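Local coordinates for endoglucanase (Bacillus akibai, PDB 1UWW), which hydrolyses internal beta-1,4-glucosidic linkages in cellulose, this chain being its family 28 carbohydrate-binding module, which is specific for non-crystalline cellulose, at residues Ala16-Val21 and Val186-Ala191; Tyr88-Phe93 and Glu146-Val151; Met105-Val110 and Met166-Ala171. One frame throughout, in Å; residues are numbered along the deposited sequence. Where two conformers were deposited one is given.

Interaction 1: Ala16-Val21 and Val186-Ala191; sequences AVLPSV and VRFEGA. With CA (calcium ion), chain C.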
# COMPACT_ATOMS: atom_id res chain seq x y z
N ALA A 16 -6.61 -27.12 3.42
CA ALA A 16 -6.37 -25.81 3.98
C ALA A 16 -6.19 -25.91 5.48
O ALA A 16 -7.09 -26.37 6.19
CB ALA A 16 -7.50 -24.85 3.63
N VAL A 17 -5.01 -25.50 5.93
CA VAL A 17 -4.62 -25.54 7.35
C VAL A 17 -3.99 -24.19 7.69
O VAL A 17 -3.11 -23.74 6.98
CB VAL A 17 -3.59 -26.69 7.61
CG1 VAL A 17 -3.07 -26.68 9.04
CG2 VAL A 17 -4.20 -28.06 7.31
N LEU A 18 -4.43 -23.58 8.76
CA LEU A 18 -3.90 -22.32 9.22
C LEU A 18 -3.73 -22.43 10.75
O LEU A 18 -4.72 -22.84 11.41
CB LEU A 18 -4.88 -21.23 8.77
CG LEU A 18 -4.38 -19.80 8.85
CD1 LEU A 18 -3.37 -19.50 7.77
CD2 LEU A 18 -5.55 -18.86 8.82
N PRO A 19 -2.56 -22.16 11.36
CA PRO A 19 -1.30 -21.73 10.69
C PRO A 19 -0.74 -22.71 9.66
O PRO A 19 -0.76 -23.94 9.82
CB PRO A 19 -0.32 -21.58 11.86
CG PRO A 19 -1.23 -21.26 13.05
CD PRO A 19 -2.42 -22.12 12.83
N SER A 20 -0.19 -22.15 8.58
CA SER A 20 0.36 -22.92 7.48
C SER A 20 1.89 -23.03 7.66
O SER A 20 2.60 -22.04 7.60
CB SER A 20 0.02 -22.27 6.12
OG SER A 20 -1.36 -21.94 6.00
N VAL A 21 2.36 -24.25 7.94
CA VAL A 21 3.76 -24.53 8.21
C VAL A 21 4.46 -25.38 7.12
O VAL A 21 5.67 -25.49 7.12
CB VAL A 21 3.95 -25.15 9.61
CG1 VAL A 21 3.45 -24.19 10.67
CG2 VAL A 21 3.23 -26.50 9.73
N VAL A 186 2.35 -18.97 7.95
CA VAL A 186 1.28 -18.00 7.75
C VAL A 186 0.25 -18.20 8.85
O VAL A 186 -0.25 -19.28 9.02
CB VAL A 186 0.58 -18.10 6.36
CG1 VAL A 186 -0.36 -16.91 6.17
CG2 VAL A 186 1.57 -18.21 5.23
N ARG A 187 -0.06 -17.14 9.58
CA ARG A 187 -1.04 -17.23 10.67
C ARG A 187 -1.62 -15.89 11.07
O ARG A 187 -1.05 -14.86 10.79
CB ARG A 187 -0.40 -17.84 11.89
CG ARG A 187 0.76 -17.08 12.43
CD ARG A 187 1.24 -17.66 13.74
NE ARG A 187 0.25 -17.40 14.79
CZ ARG A 187 0.19 -18.01 15.98
NH1 ARG A 187 1.08 -18.94 16.31
NH2 ARG A 187 -0.76 -17.67 16.84
N PHE A 188 -2.77 -15.93 11.75
CA PHE A 188 -3.21 -14.80 12.53
C PHE A 188 -2.51 -14.81 13.89
O PHE A 188 -2.27 -15.88 14.44
CB PHE A 188 -4.73 -14.89 12.80
CG PHE A 188 -5.61 -14.60 11.62
CD1 PHE A 188 -5.95 -13.31 11.29
CD2 PHE A 188 -6.14 -15.61 10.88
CE1 PHE A 188 -6.79 -13.05 10.22
CE2 PHE A 188 -6.97 -15.35 9.81
CZ PHE A 188 -7.28 -14.06 9.48
N GLU A 189 -2.20 -13.65 14.43
CA GLU A 189 -1.68 -13.57 15.79
C GLU A 189 -2.11 -12.32 16.52
O GLU A 189 -2.56 -11.36 15.91
CB GLU A 189 -0.17 -13.82 15.85
CG GLU A 189 0.72 -12.81 15.23
CD GLU A 189 2.20 -13.15 15.46
OE1 GLU A 189 2.77 -14.04 14.75
OE2 GLU A 189 2.79 -12.55 16.40
N GLY A 190 -1.99 -12.37 17.84
CA GLY A 190 -2.50 -11.32 18.72
C GLY A 190 -1.47 -10.24 18.87
O GLY A 190 -0.24 -10.16 18.22
N ALA A 191 -1.87 -9.02 19.23
CA ALA A 191 -0.89 -7.94 19.43
C ALA A 191 -0.09 -8.22 20.69
O ALA A 191 -0.49 -9.05 21.51
CB ALA A 191 -1.56 -6.57 19.50
CA CA C . 7.79 -24.58 7.66
O HOH W 1 7.19 -24.14 9.89
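Ser20 and Val186 form a single antiparallel hydrogen-bonded pair, the only beta bridge between residues 16-21 and 186-191. Ser20 N gives a fairly straight bond to Val186 O (2.9 Å), and Val186 N returns a more bent one to Ser20 O (3.1 Å, 136° at the hydrogen). The same Val186 O also receives a C-H contact from Pro19 CA at 3.1 Å. Flanking this pair, the two methyls of Leu18 divide their work: CD1 rests on Val186 O at 3.4 Å, while CD2 meets Phe188 CD2 at 3.9 Å. Pro19, which follows a cis peptide bond, lays CB and CG against Arg187 CB, with CG 3.7 Å from it. The Arg187 chain turns at chi3 (-70°), and its NE donates to Phe188 O at 3.0 Å, within its own strand. Ser20 OG has two partners: it donates to Val17 O (2.7 Å) and is hydrogen-bonded to Trp30 NE1. Next in the chain, Val21 O binds a calcium ion together with Glu23, Ser50, Asn51 and Asp184. With Asp184 lying on the same strand as Val186, the loop is tied to that strand twice, by backbone hydrogen bonds at Ser20 and through the metal at Val21.

Interaction 2: Tyr88-Phe93 and Glu146-Val151; sequences YVTFDF and EVKINV. With CA (calcium ion), chain E.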
# COMPACT_ATOMS: atom_id res chain seq x y z
N TYR A 88 -3.06 -9.28 13.74
CA TYR A 88 -2.14 -9.33 12.60
C TYR A 88 -2.26 -10.63 11.87
O TYR A 88 -2.66 -11.64 12.43
CB TYR A 88 -0.66 -9.22 13.04
CG TYR A 88 -0.35 -7.99 13.84
CD1 TYR A 88 -0.04 -6.77 13.22
CD2 TYR A 88 -0.41 -8.01 15.23
CE1 TYR A 88 0.21 -5.63 13.97
CE2 TYR A 88 -0.16 -6.86 15.98
CZ TYR A 88 0.14 -5.69 15.34
OH TYR A 88 0.39 -4.57 16.10
N VAL A 89 -1.94 -10.59 10.57
CA VAL A 89 -1.50 -11.76 9.83
C VAL A 89 0.00 -11.62 9.70
O VAL A 89 0.53 -10.56 9.34
CB VAL A 89 -2.18 -11.84 8.46
CG1 VAL A 89 -1.53 -12.90 7.54
CG2 VAL A 89 -3.66 -12.19 8.65
N THR A 90 0.70 -12.67 10.08
CA THR A 90 2.16 -12.74 9.95
C THR A 90 2.60 -13.93 9.13
O THR A 90 1.94 -14.95 9.07
CB THR A 90 2.82 -12.81 11.33
OG1 THR A 90 2.49 -14.04 11.99
CG2 THR A 90 2.31 -11.69 12.24
N PHE A 91 3.72 -13.76 8.46
CA PHE A 91 4.42 -14.87 7.85
C PHE A 91 5.91 -14.52 7.71
O PHE A 91 6.29 -13.36 7.69
CB PHE A 91 3.82 -15.31 6.49
CG PHE A 91 3.72 -14.24 5.42
CD1 PHE A 91 2.62 -13.38 5.38
CD2 PHE A 91 4.65 -14.17 4.40
CE1 PHE A 91 2.48 -12.44 4.34
CE2 PHE A 91 4.52 -13.25 3.38
CZ PHE A 91 3.44 -12.38 3.38
N ASP A 92 6.71 -15.58 7.63
CA ASP A 92 8.11 -15.43 7.23
C ASP A 92 8.20 -15.41 5.72
O ASP A 92 7.62 -16.25 5.05
CB ASP A 92 8.95 -16.60 7.78
CG ASP A 92 8.99 -16.61 9.26
OD1 ASP A 92 9.42 -15.61 9.89
OD2 ASP A 92 8.53 -17.58 9.91
N PHE A 93 8.86 -14.40 5.19
CA PHE A 93 9.03 -14.25 3.75
C PHE A 93 10.50 -14.19 3.47
O PHE A 93 11.22 -13.43 4.08
CB PHE A 93 8.38 -12.96 3.27
CG PHE A 93 8.34 -12.82 1.77
CD1 PHE A 93 7.85 -13.81 0.94
CD2 PHE A 93 8.82 -11.66 1.18
CE1 PHE A 93 7.84 -13.65 -0.47
CE2 PHE A 93 8.79 -11.49 -0.22
CZ PHE A 93 8.32 -12.47 -1.03
N GLU A 146 10.16 -10.56 8.34
CA GLU A 146 9.05 -10.89 9.21
C GLU A 146 7.86 -10.05 8.80
O GLU A 146 7.70 -8.91 9.26
CB GLU A 146 9.46 -10.55 10.64
CG GLU A 146 10.54 -11.45 11.17
CD GLU A 146 9.99 -12.79 11.54
OE1 GLU A 146 8.75 -12.97 11.41
OE2 GLU A 146 10.77 -13.66 11.98
N VAL A 147 7.05 -10.55 7.89
CA VAL A 147 5.92 -9.79 7.38
C VAL A 147 4.83 -9.79 8.45
O VAL A 147 4.49 -10.83 8.98
CB VAL A 147 5.44 -10.34 6.05
CG1 VAL A 147 4.22 -9.57 5.54
CG2 VAL A 147 6.61 -10.30 5.05
N LYS A 148 4.37 -8.61 8.82
CA LYS A 148 3.36 -8.46 9.87
C LYS A 148 2.39 -7.39 9.39
O LYS A 148 2.79 -6.26 9.21
CB LYS A 148 4.02 -8.06 11.20
CG LYS A 148 3.13 -7.89 12.39
CD LYS A 148 3.97 -7.70 13.67
CE LYS A 148 3.16 -7.70 14.96
NZ LYS A 148 3.96 -8.23 16.11
N ILE A 149 1.16 -7.80 9.09
CA ILE A 149 0.16 -6.91 8.49
C ILE A 149 -1.03 -6.80 9.45
O ILE A 149 -1.61 -7.80 9.84
CB ILE A 149 -0.29 -7.41 7.10
CG1 ILE A 149 0.92 -7.43 6.13
CG2 ILE A 149 -1.39 -6.54 6.54
CD1 ILE A 149 0.71 -8.19 4.87
N ASN A 150 -1.36 -5.57 9.82
CA ASN A 150 -2.40 -5.29 10.79
C ASN A 150 -3.78 -5.48 10.17
O ASN A 150 -4.13 -4.83 9.19
CB ASN A 150 -2.24 -3.87 11.33
CG ASN A 150 -3.16 -3.57 12.50
OD1 ASN A 150 -4.35 -3.85 12.47
ND2 ASN A 150 -2.58 -3.01 13.57
N VAL A 151 -4.54 -6.40 10.74
CA VAL A 151 -5.94 -6.62 10.36
C VAL A 151 -6.96 -6.11 11.38
O VAL A 151 -8.15 -6.06 11.08
CB VAL A 151 -6.21 -8.11 10.05
CG1 VAL A 151 -5.41 -8.56 8.81
CG2 VAL A 151 -5.89 -9.02 11.24
CA CA E . 8.77 -15.45 12.07
O HOH W 2 8.23 -17.82 12.63
O HOH W 3 10.61 -15.78 12.37
O HOH W 4 9.15 -15.41 14.58
O HOH W 5 6.53 -14.84 11.23
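Asp92 OD1 binds a calcium ion at 2.3 Å and also accepts a hydrogen bond from His144 NE2. Glu146, its partner across the strands, takes the same ion with both carboxylate oxygens, OE1 at 2.6 Å and OE2 at 2.7 Å. The two carboxylates lie side by side, their planes 74° apart, and the ion probably offsets the repulsion between OD1 and the glutamate oxygens. Waters add to the shell, one of them so close to the ion that its placement is doubtful; another metal-bound water donates to Asp92 OD2, which has a further partner in Asn185 ND2. The pair belongs to neighbouring antiparallel strands, 88-97 and 142-150, in the six-stranded sheet of the module's beta-sandwich. Four backbone bonds join Val89 with Ile149 and Phe91 with Val147; Ile149 N to Val89 O is the shortest, at 2.8 Å. The face bearing Asp92 and Glu146 also carries Tyr88, Thr90 and Lys148. With CG anti to the backbone N (chi1 -179°) and the rest of the chain extended, Lys148 passes over the Tyr88 ring: CE sits 3.4 Å from the ring centroid, almost on the normal, and NZ makes a cation-pi contact at 4.5 Å. Thr90, the direct cross-strand partner of Lys148, bonds through OG1 to Glu189. On the face turned to the second sheet, Val147 CB stands over the centre of the Phe91 ring, with CG1 3.6 Å from CE1, while Val147 CG2 touches Phe93 CB at 3.7 Å.

Interaction 3: Met105-Val110 and Met166-Ala171; sequences MNINLV and MMIIFA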
# COMPACT_ATOMS: atom_id res chain seq x y z
N MSE A 105 9.14 -3.99 -3.54
CA MSE A 105 8.02 -4.91 -3.68
C MSE A 105 7.00 -4.53 -2.60
O MSE A 105 7.40 -4.42 -1.44
CB MSE A 105 8.49 -6.33 -3.44
CG MSE A 105 7.39 -7.39 -3.49
SE MSE A 105 8.03 -9.18 -3.06
CE MSE A 105 8.58 -9.44 -4.56
N ASN A 106 5.73 -4.38 -2.96
CA ASN A 106 4.63 -4.06 -2.06
C ASN A 106 3.80 -5.30 -1.84
O ASN A 106 3.22 -5.83 -2.82
CB ASN A 106 3.74 -2.95 -2.62
CG ASN A 106 4.31 -1.55 -2.46
OD1 ASN A 106 3.81 -0.59 -3.10
ND2 ASN A 106 5.30 -1.41 -1.62
N ILE A 107 3.67 -5.73 -0.59
CA ILE A 107 2.86 -6.88 -0.23
C ILE A 107 1.53 -6.38 0.36
O ILE A 107 1.52 -5.59 1.32
CB ILE A 107 3.61 -7.77 0.79
CG1 ILE A 107 4.92 -8.25 0.16
CG2 ILE A 107 2.73 -8.93 1.20
CD1 ILE A 107 5.75 -9.08 1.08
N ASN A 108 0.41 -6.81 -0.23
CA ASN A 108 -0.92 -6.47 0.25
C ASN A 108 -1.72 -7.70 0.59
O ASN A 108 -1.49 -8.78 0.08
CB ASN A 108 -1.67 -5.64 -0.79
CG ASN A 108 -1.17 -4.19 -0.88
OD1 ASN A 108 -0.50 -3.84 -1.82
ND2 ASN A 108 -1.42 -3.39 0.19
N LEU A 109 -2.64 -7.53 1.51
CA LEU A 109 -3.46 -8.61 2.03
C LEU A 109 -4.93 -8.25 1.83
O LEU A 109 -5.38 -7.18 2.25
CB LEU A 109 -3.16 -8.77 3.51
CG LEU A 109 -3.96 -9.78 4.31
CD1 LEU A 109 -3.69 -11.19 3.87
CD2 LEU A 109 -3.65 -9.66 5.83
N VAL A 110 -5.67 -9.16 1.22
CA VAL A 110 -7.06 -8.98 0.85
C VAL A 110 -7.86 -10.17 1.34
O VAL A 110 -7.37 -11.31 1.33
CB VAL A 110 -7.23 -8.83 -0.68
CG1 VAL A 110 -8.70 -8.76 -1.10
CG2 VAL A 110 -6.46 -7.62 -1.16
N MSE A 166 -8.33 -15.66 1.60
CA MSE A 166 -7.29 -14.70 1.84
C MSE A 166 -6.37 -14.71 0.64
O MSE A 166 -5.89 -15.76 0.20
CB MSE A 166 -6.52 -15.12 3.08
CG MSE A 166 -5.21 -14.40 3.33
SE MSE A 166 -4.38 -14.75 5.01
CE MSE A 166 -4.78 -16.58 5.21
N MSE A 167 -6.19 -13.58 -0.01
CA MSE A 167 -5.02 -13.46 -0.97
C MSE A 167 -3.95 -12.51 -0.50
O MSE A 167 -4.19 -11.53 0.25
CB MSE A 167 -5.44 -13.00 -2.42
CG MSE A 167 -6.72 -13.84 -2.98
SE MSE A 167 -7.80 -13.01 -4.36
CE MSE A 167 -6.36 -11.97 -5.07
N ILE A 168 -2.77 -12.82 -1.00
CA ILE A 168 -1.55 -12.07 -0.70
C ILE A 168 -0.99 -11.69 -2.05
O ILE A 168 -0.69 -12.57 -2.87
CB ILE A 168 -0.53 -12.88 0.14
CG1 ILE A 168 -1.19 -13.39 1.42
CG2 ILE A 168 0.64 -12.01 0.47
CD1 ILE A 168 -0.31 -14.27 2.23
N ILE A 169 -0.85 -10.39 -2.28
CA ILE A 169 -0.41 -9.83 -3.55
C ILE A 169 0.98 -9.30 -3.39
O ILE A 169 1.25 -8.53 -2.47
CB ILE A 169 -1.38 -8.71 -3.98
CG1 ILE A 169 -2.80 -9.26 -4.14
CG2 ILE A 169 -0.90 -8.11 -5.31
CD1 ILE A 169 -3.87 -8.24 -4.31
N PHE A 170 1.89 -9.69 -4.29
CA PHE A 170 3.31 -9.32 -4.24
C PHE A 170 3.60 -8.42 -5.42
O PHE A 170 3.96 -8.90 -6.52
CB PHE A 170 4.19 -10.56 -4.27
CG PHE A 170 3.99 -11.48 -3.10
CD1 PHE A 170 2.99 -12.42 -3.10
CD2 PHE A 170 4.82 -11.42 -1.98
CE1 PHE A 170 2.81 -13.31 -2.06
CE2 PHE A 170 4.64 -12.29 -0.92
CZ PHE A 170 3.64 -13.23 -0.96
N ALA A 171 3.43 -7.12 -5.27
CA ALA A 171 3.46 -6.19 -6.41
C ALA A 171 4.81 -5.52 -6.62
O ALA A 171 5.50 -5.14 -5.69
CB ALA A 171 2.40 -5.13 -6.22
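Ile107 and Phe170 leave their strands with similar first torsions, Ile107 CG1 and Phe170 CG each anti to its own carbonyl carbon (chi1 -59° and -62°). The two side chains consequently run side by side from a non-hydrogen-bonded pair, and Ile107 CG1 comes 3.8 Å from Phe170 CD2. From the other branch, Ile107 CG2 meets Ile168 CG2, also at 3.8 Å. Met105, a selenomethionine, brings its SE to the edge of the Phe170 ring, near the ring plane and 4.1 Å from CD2, a Met-aromatic contact. Farther along, Leu109 CD1 touches both CG of Met166, at 3.6 Å, and Ile168 CG1. Six backbone bonds hold strands 104-111 and 165-173 together in antiparallel register, joining Asn106 with Ala171, Asn108 with Ile169 and Val110 with Met167; Asn106 N reaches Ala171 O at 2.8 Å. On the face opposite Ile107 and Phe170, Val110 CG2 packs on Ile169 CD1 at 4.1 Å. The two asparagines on that face turn their amides to other partners, Asn108 ND2 to Thr125 and Asn106 OD1 to Thr127 of the second subunit. Phe170 in turn meets the rings of Phe93 and Trp55. The two faces thus differ in chemistry: the one with Ile107, Leu109, Ile168 and Phe170 is wholly apolar and packs against the other sheet, whereas the opposite face mixes aliphatic groups with buried amides whose hydrogen bonds reach a neighbouring strand and the partner subunit.

The three interactions step through the beta-sandwich of the carbohydrate-binding module. Interactions 1 and 2, with centres 10 Å apart, both reach the six-stranded sheet, interaction 1 through strand 180-189, the neighbour of strand 88-97; Glu189 N bonds to Tyr88 O between them. Interaction 3 lies in the five-stranded sheet, 11 Å from interaction 2 and 16 Å from interaction 1. Val151 on Leu109 and Phe93 on Met105 join the sheets across the core. Along the chain, interaction 1 spans nearly the whole module, bringing its beginning and end together, and the segments of interactions 2 and 3 alternate within that span. Sequence-distant strands are therefore interleaved between both sheets, with one calcium site in interaction 1 and another in interaction 2.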